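Local atomic coordinates of alkaline phosphatase (Antarctic bacterium, PDB entry 2W5V), a protein that probably hydrolyses phosphate monoesters at alkaline pH, using zinc and magnesium ions and a phosphorylated enzyme intermediate. Residues 259-270 with 330-338; 125-133 with 227-235. The protein carries 1 engineered substitution. All coordinates share one frame; numbering follows the deposited sequence.

Contact 1 (259-270 with 330-338). With ZN (zinc ion), chain G; MG (magnesium ion), chain J.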
ATOM      1  N   ASP B 259       9.536 -14.163   1.849  1.00 15.55           N
ATOM      2  CA  ASP B 259      10.275 -13.955   0.605  1.00 16.87           C
ATOM      3  C   ASP B 259      10.433 -15.266  -0.179  1.00 16.29           C
ATOM      4  O   ASP B 259      10.288 -15.303  -1.399  1.00 18.24           O
ATOM      5  CB  ASP B 259      11.649 -13.363   0.952  1.00 19.87           C
ATOM      6  CG  ASP B 259      12.515 -13.108  -0.273  1.00 24.48           C
ATOM      7  OD1 ASP B 259      12.074 -12.398  -1.190  1.00 26.28           O
ATOM      8  OD2 ASP B 259      13.652 -13.609  -0.308  1.00 32.53           O
ATOM      9  N   TRP B 260      10.715 -16.350   0.533  1.00 15.44           N
ATOM     10  CA  TRP B 260      10.968 -17.632  -0.117  1.00 16.56           C
ATOM     11  C   TRP B 260       9.702 -18.214  -0.754  1.00 19.45           C
ATOM     12  O   TRP B 260       9.758 -18.800  -1.832  1.00 22.95           O
ATOM     13  CB  TRP B 260      11.606 -18.614   0.869  1.00 21.08           C
ATOM     14  CG  TRP B 260      12.821 -18.031   1.566  1.00 24.51           C
ATOM     15  CD1 TRP B 260      13.442 -16.846   1.277  1.00 26.65           C
ATOM     16  CD2 TRP B 260      13.570 -18.622   2.638  1.00 28.41           C
ATOM     17  NE1 TRP B 260      14.518 -16.656   2.115  1.00 30.97           N
ATOM     18  CE2 TRP B 260      14.619 -17.729   2.959  1.00 33.39           C
ATOM     19  CE3 TRP B 260      13.454 -19.816   3.362  1.00 30.82           C
ATOM     20  CZ2 TRP B 260      15.545 -17.991   3.972  1.00 33.03           C
ATOM     21  CZ3 TRP B 260      14.377 -20.077   4.368  1.00 30.73           C
ATOM     22  CH2 TRP B 260      15.410 -19.168   4.662  1.00 27.65           C
ATOM     23  N   GLY B 261       8.565 -18.036  -0.093  1.00 20.53           N
ATOM     24  CA  GLY B 261       7.286 -18.394  -0.680  1.00 21.36           C
ATOM     25  C   GLY B 261       7.049 -17.627  -1.970  1.00 24.56           C
ATOM     26  O   GLY B 261       6.564 -18.190  -2.955  1.00 23.20           O
ATOM     27  N   GLY B 262       7.388 -16.338  -1.965  1.00 20.06           N
ATOM     28  CA  GLY B 262       7.256 -15.499  -3.150  1.00 16.07           C
ATOM     29  C   GLY B 262       8.144 -15.956  -4.302  1.00 21.67           C
ATOM     30  O   GLY B 262       7.708 -16.027  -5.450  1.00 20.18           O
ATOM     31  N   HIS B 263       9.404 -16.253  -3.994  1.00 20.20           N
ATOM     32  CA  HIS B 263      10.356 -16.713  -4.999  1.00 17.93           C
ATOM     33  C   HIS B 263       9.889 -18.004  -5.638  1.00 21.57           C
ATOM     34  O   HIS B 263      10.041 -18.194  -6.839  1.00 26.68           O
ATOM     35  CB  HIS B 263      11.738 -16.934  -4.380  1.00 21.47           C
ATOM     36  CG  HIS B 263      12.537 -15.675  -4.238  1.00 23.65           C
ATOM     37  ND1 HIS B 263      12.907 -14.908  -5.322  1.00 26.30           N
ATOM     38  CD2 HIS B 263      13.042 -15.055  -3.147  1.00 25.12           C
ATOM     39  CE1 HIS B 263      13.602 -13.865  -4.904  1.00 26.38           C
ATOM     40  NE2 HIS B 263      13.705 -13.935  -3.589  1.00 21.15           N
ATOM     41  N   ALA B 264       9.311 -18.886  -4.831  1.00 22.78           N
ATOM     42  CA  ALA B 264       8.879 -20.189  -5.318  1.00 22.85           C
ATOM     43  C   ALA B 264       7.517 -20.116  -5.999  1.00 28.16           C
ATOM     44  O   ALA B 264       7.045 -21.110  -6.555  1.00 27.61           O
ATOM     45  CB  ALA B 264       8.845 -21.188  -4.178  1.00 25.54           C
ATOM     46  N   ASN B 265       6.901 -18.935  -5.973  1.00 22.61           N
ATOM     47  CA  ASN B 265       5.518 -18.774  -6.434  1.00 23.35           C
ATOM     48  C   ASN B 265       4.619 -19.812  -5.764  1.00 28.87           C
ATOM     49  O   ASN B 265       3.809 -20.486  -6.416  1.00 25.09           O
ATOM     50  CB  ASN B 265       5.425 -18.866  -7.961  1.00 22.54           C
ATOM     51  CG  ASN B 265       6.042 -17.663  -8.674  1.00 22.40           C
ATOM     52  OD1 ASN B 265       6.641 -16.769  -8.056  1.00 25.87           O
ATOM     53  ND2 ASN B 265       5.891 -17.634  -9.987  1.00 18.75           N
ATOM     54  N   ASN B 266       4.788 -19.940  -4.450  1.00 27.74           N
ATOM     55  CA  ASN B 266       4.074 -20.928  -3.648  1.00 24.24           C
ATOM     56  C   ASN B 266       3.106 -20.241  -2.680  1.00 23.69           C
ATOM     57  O   ASN B 266       3.502 -19.825  -1.596  1.00 22.72           O
ATOM     58  CB  ASN B 266       5.086 -21.779  -2.864  1.00 24.91           C
ATOM     59  CG  ASN B 266       4.429 -22.900  -2.071  1.00 30.83           C
ATOM     60  OD1 ASN B 266       3.244 -22.832  -1.727  1.00 27.03           O
ATOM     61  ND2 ASN B 266       5.200 -23.938  -1.769  1.00 26.78           N
ATOM     62  N   ALA B 267       1.840 -20.129  -3.065  1.00 21.83           N
ATOM     63  CA  ALA B 267       0.870 -19.378  -2.270  1.00 21.75           C
ATOM     64  C   ALA B 267       0.721 -19.861  -0.826  1.00 21.16           C
ATOM     65  O   ALA B 267       0.735 -19.051   0.106  1.00 20.07           O
ATOM     66  CB  ALA B 267      -0.503 -19.334  -2.968  1.00 18.39           C
ATOM     67  N   SER B 268       0.555 -21.162  -0.621  1.00 22.41           N
ATOM     68  CA  SER B 268       0.312 -21.623   0.742  1.00 26.83           C
ATOM     69  C   SER B 268       1.530 -21.375   1.631  1.00 17.37           C
ATOM     70  O   SER B 268       1.388 -21.062   2.810  1.00 26.31           O
ATOM     71  CB  SER B 268      -0.111 -23.094   0.792  1.00 22.90           C
ATOM     72  OG  SER B 268       0.947 -23.958   0.434  1.00 25.52           O
ATOM     73  N   TYR B 269       2.718 -21.514   1.059  1.00 22.72           N
ATOM     74  CA  TYR B 269       3.960 -21.235   1.778  1.00 22.12           C
ATOM     75  C   TYR B 269       3.976 -19.760   2.180  1.00 24.09           C
ATOM     76  O   TYR B 269       4.144 -19.420   3.358  1.00 20.96           O
ATOM     77  CB  TYR B 269       5.141 -21.573   0.866  1.00 21.98           C
ATOM     78  CG  TYR B 269       6.532 -21.465   1.467  1.00 26.27           C
ATOM     79  CD1 TYR B 269       6.731 -21.346   2.841  1.00 24.41           C
ATOM     80  CD2 TYR B 269       7.654 -21.524   0.645  1.00 22.45           C
ATOM     81  CE1 TYR B 269       8.021 -21.263   3.374  1.00 22.79           C
ATOM     82  CE2 TYR B 269       8.940 -21.443   1.169  1.00 26.75           C
ATOM     83  CZ  TYR B 269       9.115 -21.314   2.531  1.00 22.86           C
ATOM     84  OH  TYR B 269      10.395 -21.235   3.037  1.00 22.42           O
ATOM     85  N   LEU B 270       3.780 -18.888   1.192  1.00 21.64           N
ATOM     86  CA  LEU B 270       3.760 -17.448   1.422  1.00 22.80           C
ATOM     87  C   LEU B 270       2.728 -17.086   2.484  1.00 25.60           C
ATOM     88  O   LEU B 270       3.027 -16.375   3.448  1.00 20.18           O
ATOM     89  CB  LEU B 270       3.439 -16.718   0.117  1.00 20.20           C
ATOM     90  CG  LEU B 270       3.574 -15.198   0.088  1.00 28.83           C
ATOM     91  CD1 LEU B 270       3.805 -14.740  -1.347  1.00 25.16           C
ATOM     92  CD2 LEU B 270       2.337 -14.519   0.696  1.00 25.54           C
ATOM     93  N   PRO B 330      -4.793 -16.902  -5.774  1.00 25.34           N
ATOM     94  CA  PRO B 330      -3.526 -16.159  -5.848  1.00 24.62           C
ATOM     95  C   PRO B 330      -2.721 -16.485  -7.107  1.00 27.30           C
ATOM     96  O   PRO B 330      -2.648 -17.645  -7.503  1.00 26.55           O
ATOM     97  CB  PRO B 330      -2.775 -16.621  -4.595  1.00 25.48           C
ATOM     98  CG  PRO B 330      -3.850 -17.025  -3.647  1.00 31.56           C
ATOM     99  CD  PRO B 330      -4.934 -17.630  -4.502  1.00 26.01           C
ATOM    100  N   THR B 331      -2.155 -15.458  -7.734  1.00 21.23           N
ATOM    101  CA  THR B 331      -1.295 -15.619  -8.903  1.00 23.09           C
ATOM    102  C   THR B 331       0.029 -14.884  -8.677  1.00 25.35           C
ATOM    103  O   THR B 331       0.156 -14.077  -7.750  1.00 21.47           O
ATOM    104  CB  THR B 331      -1.957 -15.065 -10.191  1.00 25.78           C
ATOM    105  OG1 THR B 331      -2.308 -13.689 -10.002  1.00 30.13           O
ATOM    106  CG2 THR B 331      -3.212 -15.855 -10.539  1.00 31.36           C
ATOM    107  N   PHE B 332       1.009 -15.169  -9.531  1.00 17.17           N
ATOM    108  CA  PHE B 332       2.326 -14.546  -9.451  1.00 20.27           C
ATOM    109  C   PHE B 332       2.741 -14.161 -10.861  1.00 26.12           C
ATOM    110  O   PHE B 332       2.247 -14.732 -11.829  1.00 27.25           O
ATOM    111  CB  PHE B 332       3.360 -15.550  -8.932  1.00 18.91           C
ATOM    112  CG  PHE B 332       3.139 -16.006  -7.520  1.00 20.96           C
ATOM    113  CD1 PHE B 332       3.741 -15.342  -6.465  1.00 19.45           C
ATOM    114  CD2 PHE B 332       2.374 -17.129  -7.251  1.00 24.53           C
ATOM    115  CE1 PHE B 332       3.562 -15.772  -5.168  1.00 20.25           C
ATOM    116  CE2 PHE B 332       2.187 -17.561  -5.953  1.00 20.31           C
ATOM    117  CZ  PHE B 332       2.793 -16.885  -4.910  1.00 21.31           C
ATOM    118  N   SER B 333       3.679 -13.231 -10.988  1.00 26.78           N
ATOM    119  CA  SER B 333       4.141 -12.826 -12.310  1.00 25.11           C
ATOM    120  C   SER B 333       5.659 -12.824 -12.455  1.00 24.99           C
ATOM    121  O   SER B 333       6.170 -12.582 -13.541  1.00 27.15           O
ATOM    122  CB  SER B 333       3.597 -11.439 -12.666  1.00 18.71           C
ATOM    123  OG  SER B 333       4.199 -10.439 -11.866  1.00 22.97           O
ATOM    124  N   THR B 334       6.383 -13.068 -11.367  1.00 21.47           N
ATOM    125  CA  THR B 334       7.840 -13.096 -11.439  1.00 19.75           C
ATOM    126  C   THR B 334       8.413 -14.033 -10.376  1.00 19.68           C
ATOM    127  O   THR B 334       7.766 -14.329  -9.374  1.00 20.89           O
ATOM    128  CB  THR B 334       8.463 -11.661 -11.337  1.00 21.87           C
ATOM    129  OG1 THR B 334       9.896 -11.742 -11.339  1.00 21.05           O
ATOM    130  CG2 THR B 334       8.006 -10.949 -10.071  1.00 20.06           C
ATOM    131  N   GLY B 335       9.622 -14.521 -10.612  1.00 18.98           N
ATOM    132  CA  GLY B 335      10.312 -15.305  -9.608  1.00 20.93           C
ATOM    133  C   GLY B 335      11.205 -14.456  -8.719  1.00 22.79           C
ATOM    134  O   GLY B 335      11.848 -14.973  -7.806  1.00 21.23           O
ATOM    135  N   GLY B 336      11.247 -13.150  -8.979  1.00 17.84           N
ATOM    136  CA  GLY B 336      12.172 -12.274  -8.275  1.00 16.42           C
ATOM    137  C   GLY B 336      11.501 -11.144  -7.515  1.00 18.94           C
ATOM    138  O   GLY B 336      10.281 -11.128  -7.363  1.00 20.62           O
ATOM    139  N   HIS B 337      12.304 -10.203  -7.031  1.00 14.77           N
ATOM    140  CA  HIS B 337      11.783  -9.035  -6.321  1.00 16.81           C
ATOM    141  C   HIS B 337      11.110  -8.037  -7.249  1.00 15.23           C
ATOM    142  O   HIS B 337      11.272  -8.105  -8.465  1.00 17.24           O
ATOM    143  CB  HIS B 337      12.908  -8.317  -5.579  1.00 15.20           C
ATOM    144  CG  HIS B 337      13.619  -9.184  -4.592  1.00 15.06           C
ATOM    145  ND1 HIS B 337      14.740  -8.766  -3.908  1.00 16.27           N
ATOM    146  CD2 HIS B 337      13.377 -10.450  -4.188  1.00 20.75           C
ATOM    147  CE1 HIS B 337      15.154  -9.737  -3.113  1.00 23.33           C
ATOM    148  NE2 HIS B 337      14.339 -10.767  -3.261  1.00 25.77           N
ATOM    149  N   SER B 338      10.362  -7.096  -6.668  1.00 14.72           N
ATOM    150  CA  SER B 338       9.775  -6.023  -7.458  1.00 12.47           C
ATOM    151  C   SER B 338       9.948  -4.696  -6.727  1.00 17.44           C
ATOM    152  O   SER B 338      10.186  -4.679  -5.520  1.00 16.35           O
ATOM    153  CB  SER B 338       8.298  -6.295  -7.753  1.00 14.73           C
ATOM    154  OG  SER B 338       7.503  -5.996  -6.623  1.00 20.89           O
TER
HETATM  155 ZN    ZN G1376      14.431 -12.603  -2.198  0.90 24.13          ZN
HETATM  156 MG    MG J1379       1.805 -24.822  -1.727  0.91 30.39          MG
HETATM  157  O   HOH W   1       3.391 -25.924  -0.243  1.00 34.13           O
HETATM  158  O   HOH W   2       0.148 -23.231  -2.713  1.00 27.94           O
HETATM  159  O   HOH W   3      16.713 -13.774  -1.946  1.00 38.92           O
HETATM  160  O   HOH W   4      -0.146 -26.529  -1.627  1.00 35.90           O
HETATM  161  O   HOH W   5       3.026 -25.696  -3.772  1.00 47.67           O
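H263 and G335 mark the closest approach of the two backbones, with their CA atoms 4.8 Å apart, and the chains diverge from there through N265 and F332 to A267 and P330. At N265 helix 258-263 ends in a Schellman motif: positive phi turns the chain, while N265 N and N266 N bond back to the carbonyls of G262 and G261. This turn presents N265 CA to the F332 ring, a CH-pi contact 3.5 Å from CA to the ring centroid, almost on the ring normal. The N265 amide lies over the CB-CG end of F332, its plane within 6° of the ring's. L270 CD1 meets the edge of the same ring at CE1 (4.0 Å), and A267 CB rests on P330 CB.

The other end builds a zinc site of the alkaline phosphatase family. D259 and H263, one helical turn apart, and H337 bind the ion, which phosphorylated S84 and a water also contact. The D259 carboxylate, carried to the zinc by a CG anti to the backbone N (chi1 180°), chelates it unevenly, OD2 at 2.3 Å and OD1 at 2.6 Å, while H263 NE2 and H337 NE2 each stand 2.1 Å away. The other ring nitrogen, H263 ND1, donates to G335 O, which lies near the imidazole plane (2.7 Å, 158°), a second-shell bond that fixes the ring's rotation. H337 ND1 likewise bonds T82 O. Beyond the turn, N266 OD1 caps helix 267-291 by accepting from Y269 N, which lies well above its carbonyl plane, and binds a magnesium ion (2.5 Å) with S268 OG and four waters.

Contact 2 (125-133 with 227-235)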
ATOM      1  N   THR B 125      20.193  -4.834  22.965  1.00 20.01           N
ATOM      2  CA  THR B 125      19.813  -5.084  21.572  1.00 19.84           C
ATOM      3  C   THR B 125      19.585  -6.562  21.262  1.00 21.11           C
ATOM      4  O   THR B 125      20.246  -7.438  21.819  1.00 26.25           O
ATOM      5  CB  THR B 125      20.883  -4.541  20.603  1.00 28.56           C
ATOM      6  OG1 THR B 125      22.153  -5.136  20.908  1.00 28.01           O
ATOM      7  CG2 THR B 125      20.999  -3.028  20.724  1.00 28.84           C
ATOM      8  N   GLY B 126      18.647  -6.840  20.366  1.00 20.43           N
ATOM      9  CA  GLY B 126      18.376  -8.210  19.983  1.00 16.00           C
ATOM     10  C   GLY B 126      17.942  -8.371  18.537  1.00 18.78           C
ATOM     11  O   GLY B 126      17.374  -7.457  17.932  1.00 17.66           O
ATOM     12  N   VAL B 127      18.200  -9.554  17.988  1.00 17.08           N
ATOM     13  CA  VAL B 127      17.847  -9.864  16.613  1.00 17.65           C
ATOM     14  C   VAL B 127      17.264 -11.274  16.513  1.00 21.39           C
ATOM     15  O   VAL B 127      17.881 -12.246  16.963  1.00 25.27           O
ATOM     16  CB  VAL B 127      19.072  -9.736  15.705  1.00 22.77           C
ATOM     17  CG1 VAL B 127      18.776 -10.291  14.335  1.00 22.14           C
ATOM     18  CG2 VAL B 127      19.502  -8.277  15.614  1.00 20.41           C
ATOM     19  N   VAL B 128      16.073 -11.378  15.935  1.00 18.30           N
ATOM     20  CA  VAL B 128      15.397 -12.661  15.762  1.00 18.98           C
ATOM     21  C   VAL B 128      15.075 -12.861  14.285  1.00 22.44           C
ATOM     22  O   VAL B 128      14.736 -11.893  13.592  1.00 20.92           O
ATOM     23  CB  VAL B 128      14.094 -12.716  16.599  1.00 21.50           C
ATOM     24  CG1 VAL B 128      13.286 -13.957  16.260  1.00 18.70           C
ATOM     25  CG2 VAL B 128      14.421 -12.669  18.084  1.00 23.26           C
ATOM     26  N   ALA B 129      15.186 -14.100  13.797  1.00 16.68           N
ATOM     27  CA  ALA B 129      14.933 -14.394  12.385  1.00 19.73           C
ATOM     28  C   ALA B 129      14.523 -15.850  12.169  1.00 23.86           C
ATOM     29  O   ALA B 129      14.919 -16.715  12.941  1.00 22.22           O
ATOM     30  CB  ALA B 129      16.168 -14.085  11.564  1.00 17.24           C
ATOM     31  N   THR B 130      13.757 -16.123  11.110  1.00 19.66           N
ATOM     32  CA  THR B 130      13.389 -17.504  10.781  1.00 18.97           C
ATOM     33  C   THR B 130      14.318 -18.099   9.728  1.00 22.48           C
ATOM     34  O   THR B 130      14.250 -19.289   9.424  1.00 25.56           O
ATOM     35  CB  THR B 130      11.919 -17.650  10.329  1.00 20.01           C
ATOM     36  OG1 THR B 130      11.689 -16.839   9.170  1.00 22.48           O
ATOM     37  CG2 THR B 130      10.974 -17.223  11.438  1.00 20.06           C
ATOM     38  N   SER B 131      15.184 -17.263   9.170  1.00 19.44           N
ATOM     39  CA  SER B 131      16.262 -17.747   8.318  1.00 22.39           C
ATOM     40  C   SER B 131      17.461 -18.074   9.200  1.00 21.51           C
ATOM     41  O   SER B 131      17.370 -18.062  10.429  1.00 22.54           O
ATOM     42  CB  SER B 131      16.670 -16.662   7.315  1.00 19.75           C
ATOM     43  OG  SER B 131      17.046 -15.467   7.993  1.00 21.83           O
ATOM     44  N   SER B 132      18.593 -18.362   8.573  1.00 19.55           N
ATOM     45  CA  SER B 132      19.841 -18.393   9.317  1.00 17.40           C
ATOM     46  C   SER B 132      20.050 -17.017   9.937  1.00 16.35           C
ATOM     47  O   SER B 132      19.648 -15.996   9.366  1.00 16.87           O
ATOM     48  CB  SER B 132      21.007 -18.738   8.390  1.00 21.36           C
ATOM     49  OG  SER B 132      22.249 -18.430   8.999  1.00 23.00           O
ATOM     50  N   ILE B 133      20.699 -16.966  11.093  1.00 19.28           N
ATOM     51  CA  ILE B 133      20.982 -15.671  11.696  1.00 20.77           C
ATOM     52  C   ILE B 133      22.008 -14.888  10.866  1.00 20.98           C
ATOM     53  O   ILE B 133      22.221 -13.691  11.084  1.00 19.36           O
ATOM     54  CB  ILE B 133      21.440 -15.808  13.165  1.00 23.57           C
ATOM     55  CG1 ILE B 133      21.208 -14.492  13.914  1.00 29.17           C
ATOM     56  CG2 ILE B 133      22.885 -16.269  13.250  1.00 22.00           C
ATOM     57  CD1 ILE B 133      19.724 -14.201  14.185  1.00 20.64           C
ATOM     58  N   ARG B 227       7.162 -25.360  12.356  1.00 35.15           N
ATOM     59  CA  ARG B 227       7.964 -24.414  13.131  1.00 30.23           C
ATOM     60  C   ARG B 227       7.172 -23.900  14.331  1.00 34.78           C
ATOM     61  O   ARG B 227       7.740 -23.555  15.359  1.00 35.16           O
ATOM     62  CB  ARG B 227       8.433 -23.239  12.270  1.00 24.75           C
ATOM     63  CG  ARG B 227       9.419 -22.308  12.988  1.00 25.88           C
ATOM     64  CD  ARG B 227       9.929 -21.191  12.092  1.00 27.03           C
ATOM     65  NE  ARG B 227       8.900 -20.204  11.746  1.00 23.87           N
ATOM     66  CZ  ARG B 227       8.560 -19.886  10.501  1.00 22.52           C
ATOM     67  NH1 ARG B 227       9.163 -20.479   9.476  1.00 23.90           N
ATOM     68  NH2 ARG B 227       7.620 -18.975  10.278  1.00 20.71           N
ATOM     69  N   GLY B 228       5.853 -23.846  14.200  1.00 32.27           N
ATOM     70  CA  GLY B 228       5.031 -23.352  15.287  1.00 35.67           C
ATOM     71  C   GLY B 228       5.335 -21.901  15.610  1.00 32.85           C
ATOM     72  O   GLY B 228       5.795 -21.154  14.744  1.00 26.14           O
ATOM     73  N   ASN B 229       5.092 -21.510  16.861  1.00 28.77           N
ATOM     74  CA  ASN B 229       5.133 -20.106  17.270  1.00 28.65           C
ATOM     75  C   ASN B 229       6.525 -19.572  17.608  1.00 31.63           C
ATOM     76  O   ASN B 229       6.668 -18.678  18.444  1.00 27.06           O
ATOM     77  CB  ASN B 229       4.196 -19.866  18.456  1.00 32.67           C
ATOM     78  CG  ASN B 229       4.791 -20.334  19.768  1.00 43.82           C
ATOM     79  OD1 ASN B 229       4.497 -19.780  20.827  1.00 53.87           O
ATOM     80  ND2 ASN B 229       5.642 -21.352  19.704  1.00 44.63           N
ATOM     81  N   PHE B 230       7.544 -20.109  16.950  1.00 29.51           N
ATOM     82  CA  PHE B 230       8.909 -19.644  17.177  1.00 27.90           C
ATOM     83  C   PHE B 230       9.061 -18.120  17.123  1.00 26.76           C
ATOM     84  O   PHE B 230       9.620 -17.509  18.033  1.00 23.35           O
ATOM     85  CB  PHE B 230       9.871 -20.262  16.172  1.00 25.43           C
ATOM     86  CG  PHE B 230      11.222 -19.606  16.172  1.00 23.51           C
ATOM     87  CD1 PHE B 230      12.101 -19.814  17.225  1.00 24.11           C
ATOM     88  CD2 PHE B 230      11.605 -18.770  15.137  1.00 26.85           C
ATOM     89  CE1 PHE B 230      13.354 -19.213  17.237  1.00 23.90           C
ATOM     90  CE2 PHE B 230      12.854 -18.157  15.141  1.00 21.74           C
ATOM     91  CZ  PHE B 230      13.729 -18.381  16.195  1.00 28.92           C
ATOM     92  N   LEU B 231       8.582 -17.499  16.049  1.00 24.73           N
ATOM     93  CA  LEU B 231       8.838 -16.075  15.872  1.00 23.86           C
ATOM     94  C   LEU B 231       8.231 -15.260  17.019  1.00 28.21           C
ATOM     95  O   LEU B 231       8.906 -14.423  17.613  1.00 24.00           O
ATOM     96  CB  LEU B 231       8.345 -15.583  14.503  1.00 19.36           C
ATOM     97  CG  LEU B 231       8.612 -14.119  14.155  1.00 22.19           C
ATOM     98  CD1 LEU B 231      10.101 -13.815  14.178  1.00 24.08           C
ATOM     99  CD2 LEU B 231       8.019 -13.794  12.796  1.00 25.02           C
ATOM    100  N   SER B 232       6.967 -15.510  17.344  1.00 25.04           N
ATOM    101  CA  SER B 232       6.352 -14.820  18.474  1.00 23.58           C
ATOM    102  C   SER B 232       7.068 -15.124  19.790  1.00 26.30           C
ATOM    103  O   SER B 232       7.414 -14.211  20.537  1.00 29.03           O
ATOM    104  CB  SER B 232       4.869 -15.169  18.597  1.00 21.69           C
ATOM    105  OG  SER B 232       4.150 -14.639  17.500  1.00 31.26           O
ATOM    106  N   ALA B 233       7.279 -16.406  20.070  1.00 23.49           N
ATOM    107  CA  ALA B 233       7.880 -16.820  21.334  1.00 22.33           C
ATOM    108  C   ALA B 233       9.275 -16.225  21.518  1.00 25.67           C
ATOM    109  O   ALA B 233       9.637 -15.805  22.616  1.00 25.30           O
ATOM    110  CB  ALA B 233       7.932 -18.347  21.437  1.00 23.90           C
ATOM    111  N   ALA B 234      10.057 -16.201  20.440  1.00 23.20           N
ATOM    112  CA  ALA B 234      11.422 -15.690  20.507  1.00 25.40           C
ATOM    113  C   ALA B 234      11.432 -14.173  20.661  1.00 27.93           C
ATOM    114  O   ALA B 234      12.285 -13.618  21.350  1.00 21.93           O
ATOM    115  CB  ALA B 234      12.213 -16.111  19.282  1.00 25.67           C
ATOM    116  N   THR B 235      10.480 -13.504  20.018  1.00 23.10           N
ATOM    117  CA  THR B 235      10.334 -12.062  20.182  1.00 21.65           C
ATOM    118  C   THR B 235       9.926 -11.730  21.623  1.00 22.93           C
ATOM    119  O   THR B 235      10.458 -10.804  22.240  1.00 22.89           O
ATOM    120  CB  THR B 235       9.286 -11.498  19.200  1.00 22.35           C
ATOM    121  OG1 THR B 235       9.704 -11.769  17.859  1.00 23.87           O
ATOM    122  CG2 THR B 235       9.139  -9.999  19.373  1.00 24.17           C
TER
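R227 lays one face of its guanidinium against T130, whose methyl CG2 sits 3.6 Å from NE. A bend at chi3 (69°) brings the flat group across the threonine, while NH2 forms salt bridges to E273 and D276 and NH1 bonds P221 O. A leucine in its place would probably leave those two carboxylates without their cationic mate and the T130 methyl without its flat cover. F230 turns the edge of its ring to the corner the chain turns at T130 and S131, CE2 lying 3.3 Å from A129 O. L231 follows, its CD1 meeting V128 CG1 at 3.8 Å. One turn beyond F230, A234 CB sits above one face of that ring, toward its rim, and touches V128 CG1 (3.9 Å), which chi1 of 171° swings anti to the backbone N and in among the three helix residues. T235 OG1 bonds L231 O (2.8 Å), joining T235 N from the opposite face of the carbonyl plane. Helix 230-235 and strand 125-129 run antiparallel at 170°, their axes 8.8 Å apart, as expected where a helix covers parallel strands and leads into a neighbouring one, here 249-255, in the alkaline phosphatase alpha/beta fold.

Contact 2 closes before contact 1 opens, and their centres lie 22 Å apart, yet they meet where W260 CZ2 packs on S131 CB at 3.8 Å. Q257 spans the same border, bonding both T130 O and Y269 OH. Helix 267-291, which starts in contact 1, also supplies the E273 and D276 partners of R227. The catalytic metal centre lies between the two contacts. Measured between nearest atoms, the side chain of D259 in contact 1 is about 3 Å from that of D43, a ligand of both zinc and magnesium; in contact 2 the side chain of A129 is about 4 Å from that of E254, a magnesium ligand, and about 7 Å from a magnesium ion distinct from the one at N266.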